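Local structure of fumarate lyase (Mesorhizobium sp., 3C8T) at residues Leu44-Glu49 with Leu205-Glu210; Thr33-Ala38 with Gly54-Ala59. The protein belongs to the fumarate lyase superfamily, whose members are largely helical proteins, and is assembled here as four chains. All blocks are in the same frame, centred on the assembly; numbering follows the deposited sequence.

Contact 1: Leu44-Glu49 with Leu205-Glu210; sequences LGIIPE and LDVQRE
With CG anti to its own carbonyl carbon (chi1 -64°), Leu44 extends its isobutyl group over the helix turn from Asp206 to Glu210, while Val207 holds CG2 anti to its carbonyl carbon, where this methyl meets both Ile46 and Leu44. CD1 of Leu44 does most of the touching: it lies 3.6 Å from Val207 CA and 3.6 Å from Asp206 O, and reaches Glu210 CG at 3.7 Å. Leu44 CD2 meets Asp206 CB at 3.9 Å. The side chains of Asp206 and Glu210 meet Leu44 through their methylenes, their carboxylates forming salt bridges, Asp206 with Arg203 and Glu210 with Arg43 and Arg213. Ile46 adds a single methyl, CD1, which presses on Val207 CG2 at 3.5 Å, tighter than usual for two carbons. No hydrogen bond joins the two segments. Leu44 and Ile46 flank Gly45, which with its positive phi (67°) is the C-prime residue of the Schellman motif that ends helix 23-43. Arg203 also donates to Leu44 O. The contact fastens the link between helices 23-43 and 49-61 to the flank of helix 204-215, where Val207 also packs on Leu37 and Gln41 of helix 23-43 and on Phe190 of a loop.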
loop_
_atom_site.group_PDB
_atom_site.type_symbol
_atom_site.label_atom_id
_atom_site.label_comp_id
_atom_site.label_asym_id
_atom_site.label_seq_id
_atom_site.Cartn_x
_atom_site.Cartn_y
_atom_site.Cartn_z
ATOM N N LEU A 44 38.909 24.620 -11.806
ATOM C CA LEU A 44 39.855 23.655 -11.241
ATOM C C LEU A 44 40.912 23.270 -12.267
ATOM O O LEU A 44 41.672 22.330 -12.051
ATOM C CB LEU A 44 39.127 22.388 -10.747
ATOM C CG LEU A 44 38.140 22.556 -9.582
ATOM C CD1 LEU A 44 37.036 21.529 -9.648
ATOM C CD2 LEU A 44 38.850 22.519 -8.210
ATOM N N GLY A 45 40.917 23.968 -13.401
ATOM C CA GLY A 45 41.874 23.722 -14.490
ATOM C C GLY A 45 41.711 22.378 -15.178
ATOM O O GLY A 45 42.673 21.817 -15.698
ATOM N N ILE A 46 40.495 21.849 -15.198
ATOM C CA ILE A 46 40.308 20.494 -15.716
ATOM C C ILE A 46 39.959 20.512 -17.191
ATOM O O ILE A 46 40.309 19.591 -17.940
ATOM C CB ILE A 46 39.339 19.649 -14.844
ATOM C CG1 ILE A 46 40.075 19.233 -13.571
ATOM C CG2 ILE A 46 38.865 18.403 -15.581
ATOM C CD1 ILE A 46 39.168 18.858 -12.460
ATOM N N ILE A 47 39.283 21.575 -17.598
ATOM C CA ILE A 47 39.020 21.832 -19.003
ATOM C C ILE A 47 39.501 23.272 -19.221
ATOM O O ILE A 47 39.609 23.998 -18.238
ATOM C CB ILE A 47 37.514 21.659 -19.373
ATOM C CG1 ILE A 47 36.632 22.680 -18.635
ATOM C CG2 ILE A 47 37.030 20.204 -19.122
ATOM C CD1 ILE A 47 35.318 22.938 -19.349
ATOM N N PRO A 48 39.855 23.659 -20.474
ATOM C CA PRO A 48 40.185 25.048 -20.839
ATOM C C PRO A 48 39.143 26.095 -20.453
ATOM O O PRO A 48 37.940 25.870 -20.624
ATOM C CB PRO A 48 40.281 25.020 -22.373
ATOM C CG PRO A 48 39.956 23.613 -22.799
ATOM C CD PRO A 48 40.075 22.735 -21.612
ATOM N N GLU A 49 39.631 27.248 -20.003
ATOM C CA GLU A 49 38.772 28.359 -19.607
ATOM C C GLU A 49 37.897 28.884 -20.734
ATOM O O GLU A 49 36.793 29.304 -20.477
ATOM C CB GLU A 49 39.602 29.500 -19.003
ATOM C CG GLU A 49 39.929 29.305 -17.535
ATOM C CD GLU A 49 40.863 30.393 -16.998
ATOM O OE1 GLU A 49 42.082 30.360 -17.292
ATOM O OE2 GLU A 49 40.371 31.281 -16.267
ATOM N N LEU A 205 36.393 14.473 -6.503
ATOM C CA LEU A 205 35.737 15.120 -5.341
ATOM C C LEU A 205 35.813 16.665 -5.364
ATOM O O LEU A 205 34.888 17.341 -4.886
ATOM C CB LEU A 205 36.292 14.570 -4.042
ATOM C CG LEU A 205 35.624 13.311 -3.471
ATOM C CD1 LEU A 205 35.623 12.240 -4.464
ATOM C CD2 LEU A 205 36.374 12.788 -2.269
ATOM N N ASP A 206 36.913 17.198 -5.920
ATOM C CA ASP A 206 37.069 18.645 -6.163
ATOM C C ASP A 206 35.979 19.169 -7.100
ATOM O O ASP A 206 35.317 20.161 -6.817
ATOM C CB ASP A 206 38.454 18.957 -6.772
ATOM C CG ASP A 206 39.584 18.514 -5.895
ATOM O OD1 ASP A 206 39.450 18.648 -4.650
ATOM O OD2 ASP A 206 40.605 18.017 -6.442
ATOM N N VAL A 207 35.789 18.484 -8.218
ATOM C CA VAL A 207 34.722 18.844 -9.167
ATOM C C VAL A 207 33.324 18.827 -8.502
ATOM O O VAL A 207 32.555 19.782 -8.617
ATOM C CB VAL A 207 34.749 17.912 -10.373
ATOM C CG1 VAL A 207 33.607 18.241 -11.364
ATOM C CG2 VAL A 207 36.116 17.989 -11.046
ATOM N N GLN A 208 33.039 17.737 -7.790
ATOM C CA GLN A 208 31.741 17.501 -7.139
ATOM C C GLN A 208 31.393 18.626 -6.167
ATOM O O GLN A 208 30.263 19.145 -6.169
ATOM C CB GLN A 208 31.752 16.132 -6.406
ATOM C CG GLN A 208 30.415 15.746 -5.815
ATOM C CD GLN A 208 30.505 14.583 -4.890
ATOM O OE1 GLN A 208 30.696 14.769 -3.692
ATOM N NE2 GLN A 208 30.369 13.355 -5.426
ATOM N N ARG A 209 32.365 18.988 -5.338
ATOM C CA ARG A 209 32.249 20.104 -4.407
ATOM C C ARG A 209 32.124 21.478 -5.077
ATOM O O ARG A 209 31.297 22.292 -4.672
ATOM C CB ARG A 209 33.453 20.101 -3.473
ATOM C CG ARG A 209 33.439 18.944 -2.516
ATOM C CD ARG A 209 34.814 18.731 -1.927
ATOM N NE ARG A 209 34.812 17.591 -1.006
ATOM C CZ ARG A 209 35.915 16.946 -0.637
ATOM N NH1 ARG A 209 37.097 17.318 -1.126
ATOM N NH2 ARG A 209 35.835 15.914 0.201
ATOM N N GLU A 210 32.956 21.745 -6.083
ATOM C CA GLU A 210 32.814 22.969 -6.868
ATOM C C GLU A 210 31.443 23.119 -7.521
ATOM O O GLU A 210 30.867 24.212 -7.558
ATOM C CB GLU A 210 33.901 23.069 -7.935
ATOM C CG GLU A 210 35.069 23.876 -7.501
ATOM C CD GLU A 210 34.649 25.217 -6.887
ATOM O OE1 GLU A 210 34.158 26.111 -7.637
ATOM O OE2 GLU A 210 34.811 25.355 -5.649
#

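Contact 2: Thr33-Ala38 with Gly54-Ala59; sequences TEVALA and GITAAA
Two consecutive helices, 23-43 and 49-61, form an antiparallel helical hairpin in the fumarate lyase fold, and Val35 meets Ile55, Thr56 and Ala59 on its inner side. The axes of the two short segments approach to 9.3 Å with 158° between their directions, and Val35 and Thr56 have the nearest CA atoms, 5.9 Å apart. Val35 spreads its two methyls over different partners. CG1, anti to the backbone N (chi1 166°), comes to 3.8 Å from Thr56 OG1, the two side chains crossing at about a right angle. CG2, on the other branch, abuts Ala59 CB at 3.3 Å, closer than two carbons normally sit. One turn further along helix 23-43, Ala38 directs its methyl at Ile55, whose CG2 and CD1 both lie 3.9 Å from Ala38 CB. Ile55 CG2 also lies 4.2 Å from Val35 CA and thereby bridges Val35 and Ala38. Ile55 packs in addition on Leu98 of a loop, and Ala36, on another side of helix 23-43, touches Leu211, Glu214 and Leu215 of helix 204-215. The Thr56 hydroxyl is hydrogen-bonded to Ala52 O within its own helix, and no hydrogen bond spans the pair. Between these two segments, cohesion rests on van der Waals contact, the methyls of Ala38 and Ala59 receiving the branched side chains of Ile55 and Val35.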
loop_
_atom_site.group_PDB
_atom_site.type_symbol
_atom_site.label_atom_id
_atom_site.label_comp_id
_atom_site.label_asym_id
_atom_site.label_seq_id
_atom_site.Cartn_x
_atom_site.Cartn_y
_atom_site.Cartn_z
ATOM N N THR A 33 22.714 22.401 -15.098
ATOM C CA THR A 33 23.664 21.488 -14.446
ATOM C C THR A 33 24.939 21.320 -15.290
ATOM O O THR A 33 26.048 21.384 -14.750
ATOM C CB THR A 33 22.980 20.127 -14.222
ATOM O OG1 THR A 33 21.787 20.316 -13.445
ATOM C CG2 THR A 33 23.918 19.075 -13.545
ATOM N N GLU A 34 24.778 21.088 -16.601
ATOM C CA GLU A 34 25.922 20.855 -17.501
ATOM C C GLU A 34 26.833 22.096 -17.602
ATOM O O GLU A 34 28.055 21.967 -17.655
ATOM C CB GLU A 34 25.445 20.475 -18.893
ATOM C CG GLU A 34 24.777 19.113 -18.966
ATOM C CD GLU A 34 25.759 17.962 -19.201
ATOM O OE1 GLU A 34 26.994 18.188 -19.203
ATOM O OE2 GLU A 34 25.274 16.830 -19.406
ATOM N N VAL A 35 26.222 23.279 -17.634
ATOM C CA VAL A 35 26.939 24.548 -17.709
ATOM C C VAL A 35 27.715 24.759 -16.432
ATOM O O VAL A 35 28.882 25.155 -16.472
ATOM C CB VAL A 35 25.956 25.751 -17.907
ATOM C CG1 VAL A 35 26.652 27.109 -17.647
ATOM C CG2 VAL A 35 25.354 25.717 -19.270
ATOM N N ALA A 36 27.076 24.490 -15.294
ATOM C CA ALA A 36 27.725 24.653 -14.008
ATOM C C ALA A 36 28.867 23.655 -13.909
ATOM O O ALA A 36 29.919 23.966 -13.339
ATOM C CB ALA A 36 26.728 24.478 -12.867
ATOM N N LEU A 37 28.698 22.467 -14.480
ATOM C CA LEU A 37 29.777 21.456 -14.442
ATOM C C LEU A 37 31.004 21.936 -15.214
ATOM O O LEU A 37 32.134 21.795 -14.732
ATOM C CB LEU A 37 29.300 20.113 -14.977
ATOM C CG LEU A 37 30.346 18.995 -15.141
ATOM C CD1 LEU A 37 30.960 18.531 -13.812
ATOM C CD2 LEU A 37 29.710 17.866 -15.853
ATOM N N ALA A 38 30.764 22.521 -16.391
ATOM C CA ALA A 38 31.828 23.119 -17.234
ATOM C C ALA A 38 32.569 24.220 -16.497
ATOM O O ALA A 38 33.806 24.278 -16.548
ATOM C CB ALA A 38 31.248 23.675 -18.526
ATOM N N GLY A 54 32.791 29.422 -23.653
ATOM C CA GLY A 54 32.048 29.093 -24.874
ATOM C C GLY A 54 30.779 28.341 -24.521
ATOM O O GLY A 54 29.711 28.638 -25.027
ATOM N N ILE A 55 30.900 27.359 -23.640
ATOM C CA ILE A 55 29.726 26.616 -23.188
ATOM C C ILE A 55 28.737 27.560 -22.469
ATOM O O ILE A 55 27.538 27.515 -22.735
ATOM C CB ILE A 55 30.134 25.406 -22.276
ATOM C CG1 ILE A 55 30.653 24.231 -23.131
ATOM C CG2 ILE A 55 28.955 24.955 -21.345
ATOM C CD1 ILE A 55 31.670 23.407 -22.416
ATOM N N THR A 56 29.237 28.405 -21.562
ATOM C CA THR A 56 28.338 29.310 -20.843
ATOM C C THR A 56 27.551 30.185 -21.834
ATOM O O THR A 56 26.309 30.203 -21.790
ATOM C CB THR A 56 29.059 30.146 -19.782
ATOM O OG1 THR A 56 29.563 29.278 -18.764
ATOM C CG2 THR A 56 28.090 31.172 -19.138
ATOM N N ALA A 57 28.254 30.855 -22.752
ATOM C CA ALA A 57 27.590 31.690 -23.773
ATOM C C ALA A 57 26.641 30.933 -24.694
ATOM O O ALA A 57 25.555 31.433 -25.010
ATOM C CB ALA A 57 28.618 32.496 -24.605
ATOM N N ALA A 58 27.019 29.741 -25.140
ATOM C CA ALA A 58 26.100 29.004 -26.021
ATOM C C ALA A 58 24.782 28.701 -25.282
ATOM O O ALA A 58 23.697 28.798 -25.863
ATOM C CB ALA A 58 26.742 27.710 -26.541
ATOM N N ALA A 59 24.889 28.324 -24.000
ATOM C CA ALA A 59 23.696 28.030 -23.187
ATOM C C ALA A 59 22.772 29.242 -22.988
ATOM O O ALA A 59 21.567 29.066 -22.939
ATOM C CB ALA A 59 24.088 27.415 -21.843
#

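Overall arrangement
Contact 2 is the buried one and contact 1 a surface contact, yet both involve the same hairpin: contact 2 joins its two helices, whereas contact 1 ties the turn between them to helix 204-215, far along the chain. Their centres are 13 Å apart, and they meet directly, Ile47 CD1 lying 3.5 Å from Ala38 O and Val207 CG1 3.6 Å from Leu37 CD1. Neither has a hydrogen bond across it. Near the surface, apolar branches share the interface with the carbon stems of acidic residues, whose carboxylates pair with arginines outside the two segments; inside the hairpin, branched aliphatic side chains meet alanine methyls.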